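Local coordinates for alkylpurine DNA glycosylase AlkC (Pseudomonas fluorescens, PDB 5VHV), which removes alkylated purine bases from DNA to begin base excision repair, without flipping the damaged nucleotide out of the double helix, at residues Leu181-Ser186 with Leu217-Thr222; Ile293-Ser298 with Arg334-Gly339; Pro338-Val343 with Ser354-Leu359. All coordinates share one frame; numbering follows the deposited sequence. Where two conformers were deposited one is given.

Contact 1: residues Leu181-Ser186 with Leu217-Thr222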
loop_
_atom_site.group_PDB
_atom_site.type_symbol
_atom_site.label_atom_id
_atom_site.label_comp_id
_atom_site.label_asym_id
_atom_site.label_seq_id
_atom_site.Cartn_x
_atom_site.Cartn_y
_atom_site.Cartn_z
ATOM N N LEU A 181 -15.041 10.085 2.274
ATOM C CA LEU A 181 -14.310 9.800 1.045
ATOM C C LEU A 181 -14.795 8.538 0.326
ATOM O O LEU A 181 -14.215 8.171 -0.706
ATOM C CB LEU A 181 -12.810 9.690 1.371
ATOM C CG LEU A 181 -12.163 10.926 2.014
ATOM C CD1 LEU A 181 -10.682 10.663 2.393
ATOM C CD2 LEU A 181 -12.238 12.137 1.101
ATOM N N LYS A 182 -15.861 7.879 0.816
ATOM C CA LYS A 182 -16.245 6.549 0.329
ATOM C C LYS A 182 -16.858 6.580 -1.064
ATOM O O LYS A 182 -17.139 5.509 -1.621
ATOM C CB LYS A 182 -17.242 5.888 1.278
ATOM C CG LYS A 182 -18.645 6.507 1.271
ATOM C CD LYS A 182 -19.515 5.832 2.325
ATOM C CE LYS A 182 -20.888 6.458 2.436
ATOM N NZ LYS A 182 -20.826 7.823 3.017
ATOM N N ALA A 183 -17.109 7.768 -1.615
ATOM C CA ALA A 183 -17.540 7.898 -3.003
ATOM C C ALA A 183 -16.731 8.973 -3.712
ATOM O O ALA A 183 -17.242 9.649 -4.604
ATOM C CB ALA A 183 -19.036 8.204 -3.093
ATOM N N ASP A 184 -15.462 9.129 -3.335
ATOM C CA ASP A 184 -14.662 10.231 -3.855
ATOM C C ASP A 184 -14.487 10.095 -5.362
ATOM O O ASP A 184 -14.341 8.989 -5.892
ATOM C CB ASP A 184 -13.299 10.268 -3.169
ATOM C CG ASP A 184 -12.653 11.631 -3.253
ATOM O OD1 ASP A 184 -12.074 11.948 -4.312
ATOM O OD2 ASP A 184 -12.758 12.393 -2.266
ATOM N N SER A 185 -14.500 11.242 -6.052
ATOM C CA SER A 185 -14.340 11.266 -7.499
ATOM C C SER A 185 -12.910 10.972 -7.934
ATOM O O SER A 185 -12.685 10.675 -9.115
ATOM C CB SER A 185 -14.779 12.634 -8.053
ATOM O OG SER A 185 -13.984 13.671 -7.503
ATOM N N SER A 186 -11.945 11.036 -7.019
ATOM C CA SER A 186 -10.531 10.854 -7.332
ATOM C C SER A 186 -10.122 9.396 -7.130
ATOM O O SER A 186 -10.242 8.865 -6.025
ATOM C CB SER A 186 -9.672 11.746 -6.433
ATOM O OG SER A 186 -8.309 11.305 -6.389
ATOM N N LEU A 217 -23.531 -0.034 -2.596
ATOM C CA LEU A 217 -22.574 -0.527 -3.568
ATOM C C LEU A 217 -23.074 -0.390 -4.999
ATOM O O LEU A 217 -22.390 -0.837 -5.924
ATOM C CB LEU A 217 -22.207 -1.975 -3.252
ATOM C CG LEU A 217 -21.604 -2.202 -1.862
ATOM C CD1 LEU A 217 -21.092 -3.630 -1.732
ATOM C CD2 LEU A 217 -20.493 -1.200 -1.510
ATOM N N GLU A 218 -24.241 0.232 -5.206
ATOM C CA GLU A 218 -24.654 0.602 -6.554
ATOM C C GLU A 218 -23.862 1.796 -7.071
ATOM O O GLU A 218 -23.815 2.018 -8.283
ATOM C CB GLU A 218 -26.156 0.905 -6.583
ATOM C CG GLU A 218 -27.017 -0.244 -6.082
ATOM C CD GLU A 218 -26.971 -1.448 -7.001
ATOM O OE1 GLU A 218 -26.724 -1.262 -8.212
ATOM O OE2 GLU A 218 -27.180 -2.580 -6.513
ATOM N N ASN A 219 -23.234 2.558 -6.185
ATOM C CA ASN A 219 -22.291 3.584 -6.604
ATOM C C ASN A 219 -20.985 2.918 -7.020
ATOM O O ASN A 219 -20.330 2.301 -6.178
ATOM C CB ASN A 219 -22.034 4.570 -5.468
ATOM C CG ASN A 219 -21.141 5.724 -5.887
ATOM O OD1 ASN A 219 -20.060 5.521 -6.440
ATOM N ND2 ASN A 219 -21.595 6.946 -5.633
ATOM N N PRO A 220 -20.567 3.019 -8.287
ATOM C CA PRO A 220 -19.405 2.227 -8.729
ATOM C C PRO A 220 -18.102 2.624 -8.051
ATOM O O PRO A 220 -17.212 1.773 -7.904
ATOM C CB PRO A 220 -19.362 2.474 -10.242
ATOM C CG PRO A 220 -20.119 3.740 -10.447
ATOM C CD PRO A 220 -21.164 3.792 -9.388
ATOM N N HIS A 221 -17.968 3.878 -7.622
ATOM C CA HIS A 221 -16.784 4.277 -6.863
ATOM C C HIS A 221 -16.738 3.562 -5.522
ATOM O O HIS A 221 -15.693 3.046 -5.112
ATOM C CB HIS A 221 -16.783 5.790 -6.656
ATOM C CG HIS A 221 -16.528 6.569 -7.904
ATOM N ND1 HIS A 221 -15.930 6.015 -9.015
ATOM C CD2 HIS A 221 -16.787 7.863 -8.218
ATOM C CE1 HIS A 221 -15.838 6.930 -9.962
ATOM N NE2 HIS A 221 -16.345 8.059 -9.502
ATOM N N THR A 222 -17.875 3.522 -4.830
ATOM C CA THR A 222 -17.958 2.854 -3.539
ATOM C C THR A 222 -17.789 1.344 -3.695
ATOM O O THR A 222 -17.103 0.705 -2.891
ATOM C CB THR A 222 -19.299 3.214 -2.882
ATOM O OG1 THR A 222 -19.464 4.642 -2.884
ATOM C CG2 THR A 222 -19.372 2.686 -1.443
#
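The imidazole of H221 lies against the backbone of A183-S185, with its CD2 edge leading: the carbonyl oxygen of A183 sits at that edge, near the ring plane, while D184 O, 3.6 Å from H221 CD2, and S185 CA approach obliquely. In this way the loop between helices 175-181 and 187-201 packs on the N-terminal turn of helix 220-229, within the helical DNA alkylation repair region. The flat ring suits van der Waals packing of CD2 on the carbonyls; D184 O has its hydrogen-bond partner in R190 NH1. The H221 side chain also touches R190 of helix 187-201, which the loop leads into. The second flat group, the amide of N219, meets A183 through ND2, which is 3.8 Å from A183 CB; the small methyl lets the two backbones come close.

The one direct hydrogen bond between the segments is donated by T222 OG1 to K182 O, at 2.8 Å. With OG1 anti to its own carbonyl carbon (chi1 -51°), the hydroxyl is turned onto K182 O, approaching at a tilt of 35° from the carbonyl plane. T222 CA also lies 3.4 Å from K182 O, a bent C-H...O contact that adds little to the hydroxyl bond. The lysine's amine leads elsewhere, to a salt bridge with D179.

N219 suits the N-cap position: its OD1 caps the first turn, accepting weakly from H221 N and T222 N. On the loop side, the carboxylate of D184 shapes the turn: OD2 forms a salt bridge with R147 NE, while OD1 closes an Asx turn, using its anti lone pair to accept from S186 N at 2.9 Å.

Contact 2: residues Ile293-Ser298 with Arg334-Gly339. With nucleotides of chain C; nucleotides of chain D.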
loop_
_atom_site.group_PDB
_atom_site.type_symbol
_atom_site.label_atom_id
_atom_site.label_comp_id
_atom_site.label_asym_id
_atom_site.label_seq_id
_atom_site.Cartn_x
_atom_site.Cartn_y
_atom_site.Cartn_z
ATOM N N ILE A 293 -1.064 -22.063 -2.245
ATOM C CA ILE A 293 0.064 -22.981 -2.132
ATOM C C ILE A 293 0.468 -23.103 -0.671
ATOM O O ILE A 293 0.688 -22.096 0.016
ATOM C CB ILE A 293 1.264 -22.524 -2.978
ATOM C CG1 ILE A 293 0.849 -22.388 -4.446
ATOM C CG2 ILE A 293 2.424 -23.532 -2.805
ATOM C CD1 ILE A 293 1.988 -21.920 -5.377
ATOM N N ASP A 294 0.607 -24.345 -0.210
ATOM C CA ASP A 294 1.219 -24.651 1.079
ATOM C C ASP A 294 2.721 -24.761 0.869
ATOM O O ASP A 294 3.229 -25.827 0.545
ATOM C CB ASP A 294 0.686 -25.970 1.628
ATOM C CG ASP A 294 -0.776 -25.905 2.024
ATOM O OD1 ASP A 294 -1.259 -24.813 2.368
ATOM O OD2 ASP A 294 -1.439 -26.963 2.001
ATOM N N TYR A 295 3.447 -23.654 1.016
ATOM C CA TYR A 295 4.887 -23.703 0.795
ATOM C C TYR A 295 5.626 -24.460 1.904
ATOM O O TYR A 295 5.325 -24.308 3.093
ATOM C CB TYR A 295 5.430 -22.294 0.721
ATOM C CG TYR A 295 5.126 -21.571 -0.566
ATOM C CD1 TYR A 295 5.932 -21.754 -1.692
ATOM C CD2 TYR A 295 4.071 -20.681 -0.645
ATOM C CE1 TYR A 295 5.684 -21.057 -2.866
ATOM C CE2 TYR A 295 3.805 -19.976 -1.825
ATOM C CZ TYR A 295 4.615 -20.175 -2.916
ATOM O OH TYR A 295 4.358 -19.457 -4.043
ATOM N N VAL A 296 6.642 -25.237 1.511
ATOM C CA VAL A 296 7.609 -25.752 2.478
ATOM C C VAL A 296 8.537 -24.621 2.893
ATOM O O VAL A 296 9.091 -23.912 2.039
ATOM C CB VAL A 296 8.417 -26.916 1.878
ATOM C CG1 VAL A 296 9.423 -27.481 2.905
ATOM C CG2 VAL A 296 7.486 -28.016 1.345
ATOM N N LYS A 297 8.748 -24.466 4.200
ATOM C CA LYS A 297 9.635 -23.436 4.720
ATOM C C LYS A 297 10.849 -24.086 5.374
ATOM O O LYS A 297 10.980 -25.318 5.437
ATOM C CB LYS A 297 8.894 -22.516 5.701
ATOM C CG LYS A 297 7.601 -21.895 5.167
ATOM C CD LYS A 297 7.784 -21.122 3.837
ATOM C CE LYS A 297 8.852 -20.038 3.917
ATOM N NZ LYS A 297 8.760 -19.101 2.728
ATOM N N SER A 298 11.746 -23.237 5.880
ATOM C CA SER A 298 12.972 -23.731 6.496
ATOM C C SER A 298 12.656 -24.731 7.599
ATOM O O SER A 298 13.341 -25.746 7.762
ATOM C CB SER A 298 13.780 -22.563 7.068
ATOM O OG SER A 298 15.002 -23.036 7.613
ATOM N N ARG A 334 10.638 -14.303 -1.013
ATOM C CA ARG A 334 10.294 -15.701 -0.722
ATOM C C ARG A 334 11.446 -16.610 -1.119
ATOM O O ARG A 334 11.779 -16.709 -2.305
ATOM C CB ARG A 334 9.011 -16.115 -1.453
ATOM C CG ARG A 334 8.454 -17.472 -1.018
ATOM C CD ARG A 334 7.098 -17.825 -1.664
ATOM N NE ARG A 334 6.124 -16.773 -1.461
ATOM C CZ ARG A 334 5.662 -15.947 -2.405
ATOM N NH1 ARG A 334 6.026 -16.074 -3.667
ATOM N NH2 ARG A 334 4.814 -14.980 -2.082
ATOM N N LYS A 335 12.034 -17.285 -0.130
ATOM C CA LYS A 335 12.955 -18.388 -0.363
ATOM C C LYS A 335 12.179 -19.701 -0.334
ATOM O O LYS A 335 11.202 -19.847 0.407
ATOM C CB LYS A 335 14.056 -18.405 0.700
ATOM C CG LYS A 335 15.097 -19.503 0.516
ATOM C CD LYS A 335 16.311 -19.266 1.428
ATOM C CE LYS A 335 17.156 -20.515 1.611
ATOM N NZ LYS A 335 17.866 -20.946 0.379
ATOM N N HIS A 336 12.615 -20.652 -1.157
ATOM C CA HIS A 336 11.936 -21.931 -1.288
ATOM C C HIS A 336 12.797 -23.055 -0.730
ATOM O O HIS A 336 14.028 -22.961 -0.646
ATOM C CB HIS A 336 11.569 -22.234 -2.745
ATOM C CG HIS A 336 10.691 -21.188 -3.359
ATOM N ND1 HIS A 336 11.177 -19.963 -3.767
ATOM C CD2 HIS A 336 9.356 -21.155 -3.582
ATOM C CE1 HIS A 336 10.183 -19.225 -4.229
ATOM N NE2 HIS A 336 9.068 -19.928 -4.143
ATOM N N TYR A 337 12.108 -24.131 -0.356
ATOM C CA TYR A 337 12.717 -25.281 0.282
ATOM C C TYR A 337 12.159 -26.540 -0.359
ATOM O O TYR A 337 10.982 -26.568 -0.745
ATOM C CB TYR A 337 12.424 -25.253 1.773
ATOM C CG TYR A 337 12.974 -23.996 2.410
ATOM C CD1 TYR A 337 12.258 -22.811 2.384
ATOM C CD2 TYR A 337 14.231 -23.995 2.996
ATOM C CE1 TYR A 337 12.772 -21.650 2.962
ATOM C CE2 TYR A 337 14.755 -22.853 3.565
ATOM C CZ TYR A 337 14.016 -21.678 3.544
ATOM O OH TYR A 337 14.535 -20.536 4.116
ATOM N N PRO A 338 12.972 -27.583 -0.498
ATOM C CA PRO A 338 12.544 -28.750 -1.275
ATOM C C PRO A 338 11.465 -29.552 -0.571
ATOM O O PRO A 338 11.387 -29.591 0.655
ATOM C CB PRO A 338 13.829 -29.575 -1.408
ATOM C CG PRO A 338 14.657 -29.169 -0.227
ATOM C CD PRO A 338 14.362 -27.712 -0.029
ATOM N N GLY A 339 10.623 -30.198 -1.377
ATOM C CA GLY A 339 9.633 -31.128 -0.887
ATOM C C GLY A 339 8.297 -30.947 -1.581
ATOM O O GLY A 339 8.164 -30.241 -2.587
ATOM P P DT C 3 12.053 -19.026 5.835
ATOM O OP1 DT C 3 11.514 -20.387 6.075
ATOM O OP2 DT C 3 12.769 -18.653 4.611
ATOM O "O5'" DT C 3 10.922 -17.917 6.000
ATOM C "C5'" DT C 3 10.027 -18.039 7.056
ATOM C "C4'" DT C 3 9.109 -16.841 7.138
ATOM O "O4'" DT C 3 9.863 -15.661 7.463
ATOM C "C3'" DT C 3 8.380 -16.489 5.844
ATOM O "O3'" DT C 3 7.085 -17.044 5.864
ATOM C "C2'" DT C 3 8.374 -14.945 5.818
ATOM C "C1'" DT C 3 9.058 -14.565 7.131
ATOM N N1 DT C 3 9.934 -13.359 7.097
ATOM C C2 DT C 3 9.550 -12.236 7.800
ATOM O O2 DT C 3 8.486 -12.149 8.386
ATOM N N3 DT C 3 10.445 -11.202 7.763
ATOM C C4 DT C 3 11.666 -11.181 7.129
ATOM O O4 DT C 3 12.396 -10.197 7.158
ATOM C C5 DT C 3 12.021 -12.401 6.429
ATOM C C7 DT C 3 13.315 -12.500 5.696
ATOM C C6 DT C 3 11.151 -13.421 6.454
ATOM P P DA D 4 4.707 -12.570 -5.282
ATOM O OP1 DA D 4 5.279 -13.922 -5.347
ATOM O OP2 DA D 4 4.128 -11.978 -4.059
ATOM O "O5'" DA D 4 5.770 -11.518 -5.799
ATOM C "C5'" DA D 4 6.467 -11.789 -7.012
ATOM C "C4'" DA D 4 7.576 -10.773 -7.243
ATOM O "O4'" DA D 4 7.008 -9.488 -7.615
ATOM C "C3'" DA D 4 8.461 -10.511 -6.051
ATOM O "O3'" DA D 4 9.808 -10.356 -6.499
ATOM C "C2'" DA D 4 7.883 -9.237 -5.434
ATOM C "C1'" DA D 4 7.404 -8.487 -6.687
ATOM N N9 DA D 4 6.233 -7.632 -6.510
ATOM C C8 DA D 4 5.092 -7.944 -5.852
ATOM N N7 DA D 4 4.183 -7.012 -5.908
ATOM C C5 DA D 4 4.750 -6.041 -6.712
ATOM C C6 DA D 4 4.274 -4.804 -7.142
ATOM N N6 DA D 4 3.057 -4.365 -6.820
ATOM N N1 DA D 4 5.070 -4.056 -7.924
ATOM C C2 DA D 4 6.281 -4.540 -8.255
ATOM N N3 DA D 4 6.849 -5.695 -7.886
ATOM C C4 DA D 4 6.007 -6.400 -7.101
ATOM P P DC C 4 6.154 -17.027 4.554
ATOM O OP1 DC C 4 5.119 -18.037 4.877
ATOM O OP2 DC C 4 6.942 -17.088 3.300
ATOM O "O5'" DC C 4 5.456 -15.601 4.635
ATOM C "C5'" DC C 4 4.570 -15.329 5.718
ATOM C "C4'" DC C 4 4.169 -13.873 5.714
ATOM O "O4'" DC C 4 5.313 -13.047 6.019
ATOM C "C3'" DC C 4 3.637 -13.390 4.366
ATOM O "O3'" DC C 4 2.257 -13.094 4.489
ATOM C "C2'" DC C 4 4.483 -12.153 4.031
ATOM C "C1'" DC C 4 5.157 -11.825 5.347
ATOM N N1 DC C 4 6.495 -11.175 5.218
ATOM C C2 DC C 4 6.712 -9.951 5.854
ATOM O O2 DC C 4 5.792 -9.439 6.505
ATOM N N3 DC C 4 7.927 -9.365 5.762
ATOM C C4 DC C 4 8.895 -9.945 5.052
ATOM N N4 DC C 4 10.070 -9.304 4.977
ATOM C C5 DC C 4 8.700 -11.201 4.389
ATOM C C6 DC C 4 7.490 -11.771 4.487
HETATM O O HOH W 1 6.774 -18.710 -5.055
HETATM O O HOH W 2 9.171 -23.501 -0.527
HETATM O O HOH W 3 8.694 -20.735 0.262
HETATM O O HOH W 4 11.006 -17.423 2.702
#
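Y295 and R334 cross at about a right angle, the arginine passing over one face of the tyrosine. R334 CD makes a CH-pi contact, 3.8 Å from the centroid of the Y295 ring; the guanidinium and ring planes are 15° apart, with Y295 OH over the guanidinium face. I293 CG2 fills the opposite face of the tyrosine ring over its centre, so the phenol is held between an aliphatic methyl and an arginine arm. H336 meets Y295 obliquely, CD2 to CE1 at 3.7 Å. A water joins all three polar ends: Y295 OH, R334 NH1 and H336 NE2.

Y337 suits its place by offering a face to the backbone and a hydroxyl to the DNA. K297 C and S298 N lie over that face, S298 N above the centre, while V296 O stands at the edge and V296 CG1 packs on Y337 CB. Y337 OH donates to OP2 of DT3 of chain C at 2.6 Å. S298 N reaches OP1 of that phosphate at 2.9 Å in a nearly straight bond (167°).

The long, flexible arms of K297 and R334 reach phosphates on different strands. K297 starts away from the other segment, but bends at chi2 and chi3 carry its chain back. NZ bonds OP2 of DC4 of chain C at 2.8 Å; it makes a weak bond of 3.5 Å to K335 O, and two waters bridge it to K335, one to O and the other to N. K297 NZ lies 5.5 Å from R334 NE; the nearby phosphates probably offset the repulsion. R334 NH1 donates to OP1 of DA4 of chain D at 2.8 Å.

The touching parts of the loops run 92° apart. Together they form a backbone-directed DNA-binding site at the end of a beta domain, consistent with an immunoglobulin-like fold.

Contact 3: residues Pro338-Val343 with Ser354-Leu359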
loop_
_atom_site.group_PDB
_atom_site.type_symbol
_atom_site.label_atom_id
_atom_site.label_comp_id
_atom_site.label_asym_id
_atom_site.label_seq_id
_atom_site.Cartn_x
_atom_site.Cartn_y
_atom_site.Cartn_z
ATOM N N PRO A 338 12.972 -27.583 -0.498
ATOM C CA PRO A 338 12.544 -28.750 -1.275
ATOM C C PRO A 338 11.465 -29.552 -0.571
ATOM O O PRO A 338 11.387 -29.591 0.655
ATOM C CB PRO A 338 13.829 -29.575 -1.408
ATOM C CG PRO A 338 14.657 -29.169 -0.227
ATOM C CD PRO A 338 14.362 -27.712 -0.029
ATOM N N GLY A 339 10.623 -30.198 -1.377
ATOM C CA GLY A 339 9.633 -31.128 -0.887
ATOM C C GLY A 339 8.297 -30.947 -1.581
ATOM O O GLY A 339 8.164 -30.241 -2.587
ATOM N N ARG A 340 7.298 -31.587 -0.989
ATOM C CA ARG A 340 5.947 -31.622 -1.531
ATOM C C ARG A 340 5.247 -30.297 -1.278
ATOM O O ARG A 340 5.103 -29.872 -0.126
ATOM C CB ARG A 340 5.172 -32.784 -0.899
ATOM C CG ARG A 340 3.667 -32.827 -1.226
ATOM C CD ARG A 340 2.967 -33.954 -0.427
ATOM N NE ARG A 340 3.555 -35.233 -0.761
ATOM C CZ ARG A 340 3.815 -36.208 0.097
ATOM N NH1 ARG A 340 3.531 -36.088 1.399
ATOM N NH2 ARG A 340 4.379 -37.316 -0.358
ATOM N N HIS A 341 4.795 -29.665 -2.358
ATOM C CA HIS A 341 4.040 -28.423 -2.311
ATOM C C HIS A 341 2.615 -28.723 -2.753
ATOM O O HIS A 341 2.394 -29.181 -3.880
ATOM C CB HIS A 341 4.670 -27.368 -3.216
ATOM C CG HIS A 341 5.904 -26.739 -2.646
ATOM N ND1 HIS A 341 7.066 -27.450 -2.425
ATOM C CD2 HIS A 341 6.162 -25.463 -2.256
ATOM C CE1 HIS A 341 7.981 -26.646 -1.911
ATOM N NE2 HIS A 341 7.462 -25.434 -1.797
ATOM N N VAL A 342 1.654 -28.467 -1.876
ATOM C CA VAL A 342 0.249 -28.739 -2.167
ATOM C C VAL A 342 -0.417 -27.455 -2.654
ATOM O O VAL A 342 -0.207 -26.379 -2.087
ATOM C CB VAL A 342 -0.468 -29.312 -0.933
ATOM C CG1 VAL A 342 -1.940 -29.608 -1.265
ATOM C CG2 VAL A 342 0.239 -30.587 -0.451
ATOM N N VAL A 343 -1.237 -27.584 -3.701
ATOM C CA VAL A 343 -1.937 -26.472 -4.356
ATOM C C VAL A 343 -3.429 -26.730 -4.205
ATOM O O VAL A 343 -3.909 -27.807 -4.591
ATOM C CB VAL A 343 -1.559 -26.358 -5.841
ATOM C CG1 VAL A 343 -2.255 -25.168 -6.496
ATOM C CG2 VAL A 343 -0.061 -26.232 -5.984
ATOM N N SER A 354 -7.337 -30.391 -4.764
ATOM C CA SER A 354 -5.923 -30.105 -4.567
ATOM C C SER A 354 -5.079 -30.956 -5.502
ATOM O O SER A 354 -5.505 -32.005 -5.987
ATOM C CB SER A 354 -5.505 -30.360 -3.113
ATOM O OG SER A 354 -5.845 -31.679 -2.735
ATOM N N ALA A 355 -3.858 -30.485 -5.729
ATOM C CA ALA A 355 -2.859 -31.209 -6.500
ATOM C C ALA A 355 -1.501 -30.878 -5.902
ATOM O O ALA A 355 -1.393 -30.072 -4.982
ATOM C CB ALA A 355 -2.924 -30.863 -7.991
ATOM N N GLU A 356 -0.463 -31.542 -6.394
ATOM C CA GLU A 356 0.841 -31.433 -5.756
ATOM C C GLU A 356 1.913 -31.227 -6.812
ATOM O O GLU A 356 1.797 -31.712 -7.936
ATOM C CB GLU A 356 1.208 -32.694 -4.950
ATOM C CG GLU A 356 0.207 -33.110 -3.901
ATOM C CD GLU A 356 -0.990 -33.827 -4.483
ATOM O OE1 GLU A 356 -0.802 -34.789 -5.262
ATOM O OE2 GLU A 356 -2.128 -33.408 -4.165
ATOM N N PHE A 357 2.975 -30.544 -6.421
ATOM C CA PHE A 357 4.229 -30.624 -7.155
ATOM C C PHE A 357 5.371 -30.769 -6.165
ATOM O O PHE A 357 5.303 -30.280 -5.035
ATOM C CB PHE A 357 4.451 -29.413 -8.071
ATOM C CG PHE A 357 4.672 -28.098 -7.359
ATOM C CD1 PHE A 357 3.606 -27.286 -6.997
ATOM C CD2 PHE A 357 5.960 -27.639 -7.103
ATOM C CE1 PHE A 357 3.817 -26.069 -6.366
ATOM C CE2 PHE A 357 6.172 -26.432 -6.495
ATOM C CZ PHE A 357 5.097 -25.635 -6.129
ATOM N N GLU A 358 6.424 -31.449 -6.609
ATOM C CA GLU A 358 7.622 -31.641 -5.811
ATOM C C GLU A 358 8.692 -30.666 -6.277
ATOM O O GLU A 358 8.990 -30.597 -7.473
ATOM C CB GLU A 358 8.136 -33.070 -5.946
ATOM C CG GLU A 358 9.334 -33.377 -5.062
ATOM C CD GLU A 358 8.954 -33.761 -3.631
ATOM O OE1 GLU A 358 7.755 -34.016 -3.336
ATOM O OE2 GLU A 358 9.882 -33.816 -2.799
ATOM N N LEU A 359 9.268 -29.937 -5.336
ATOM C CA LEU A 359 10.406 -29.065 -5.603
ATOM C C LEU A 359 11.669 -29.819 -5.198
ATOM O O LEU A 359 11.787 -30.270 -4.050
ATOM C CB LEU A 359 10.281 -27.739 -4.846
ATOM C CG LEU A 359 11.426 -26.747 -4.981
ATOM C CD1 LEU A 359 11.648 -26.389 -6.443
ATOM C CD2 LEU A 359 11.117 -25.480 -4.169
#
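H341 and F357 form the side-chain centre of this strand pair. H341 CB sits over one face of the phenyl ring, offset toward its rim and 3.4 Å from F357 CZ, in a CH-pi contact. The two rings are near parallel but slid apart, with little overlap. F357 CG lies between its backbone N and carbonyl carbon (chi1 67°), which starts the ring back toward the partner strand. V343 CG2 meets the ring's edge, 3.9 Å from F357 CE1, and L359 CB lies beside H341 CE1. F357, V343 and L359 suit the buried face, where I271 and L273 of strand 270-279 continue the packing.

Behind them, reciprocal backbone bonds fix the register at three pairs: G339 with L359, H341 with F357, and V343 with A355. G339 O has an added task. It accepts from L359 N and, at 3.0 Å, from H341 ND1, which lies on the opposite face of the carbonyl plane and 57° out of it. The oxygen lies in the imidazole plane, so this bond fixes the ring's rotation and shows that ND1 carries hydrogen. Glycine suits position 339 because its backbone angles would drive a CB into the carbonyl oxygen of P338. R340, V342, E356 and E358 occupy the other face, the three charged ends suiting its greater exposure.

Farther out, V342 bonds D294 and E358 bonds strand 253-265 through their backbones. The axes of strands 339-343 and 354-359 run at 153°, antiparallel with a twist: a beta hairpin within the larger mixed sheet of the C-terminal beta domain.

Contact 1 comes first along the chain, in the helical part, and its centre lies about 40 Å from that of contact 2 and about 42 Å from that of contact 3; their nearest atoms are about 27 and 29 Å apart. Contacts 2 and 3 follow in the beta domain, with centres about 9 Å apart. They share P338 and G339, where the DNA-binding loop becomes strand 339-347, and strands 285-294 and 339-347 are sheet neighbours, D294 N lying 2.9 Å from V342 O. The hairpin of contact 3 thus carries one of the phosphate-binding loops of contact 2, while contact 1 joins helices of the other domain.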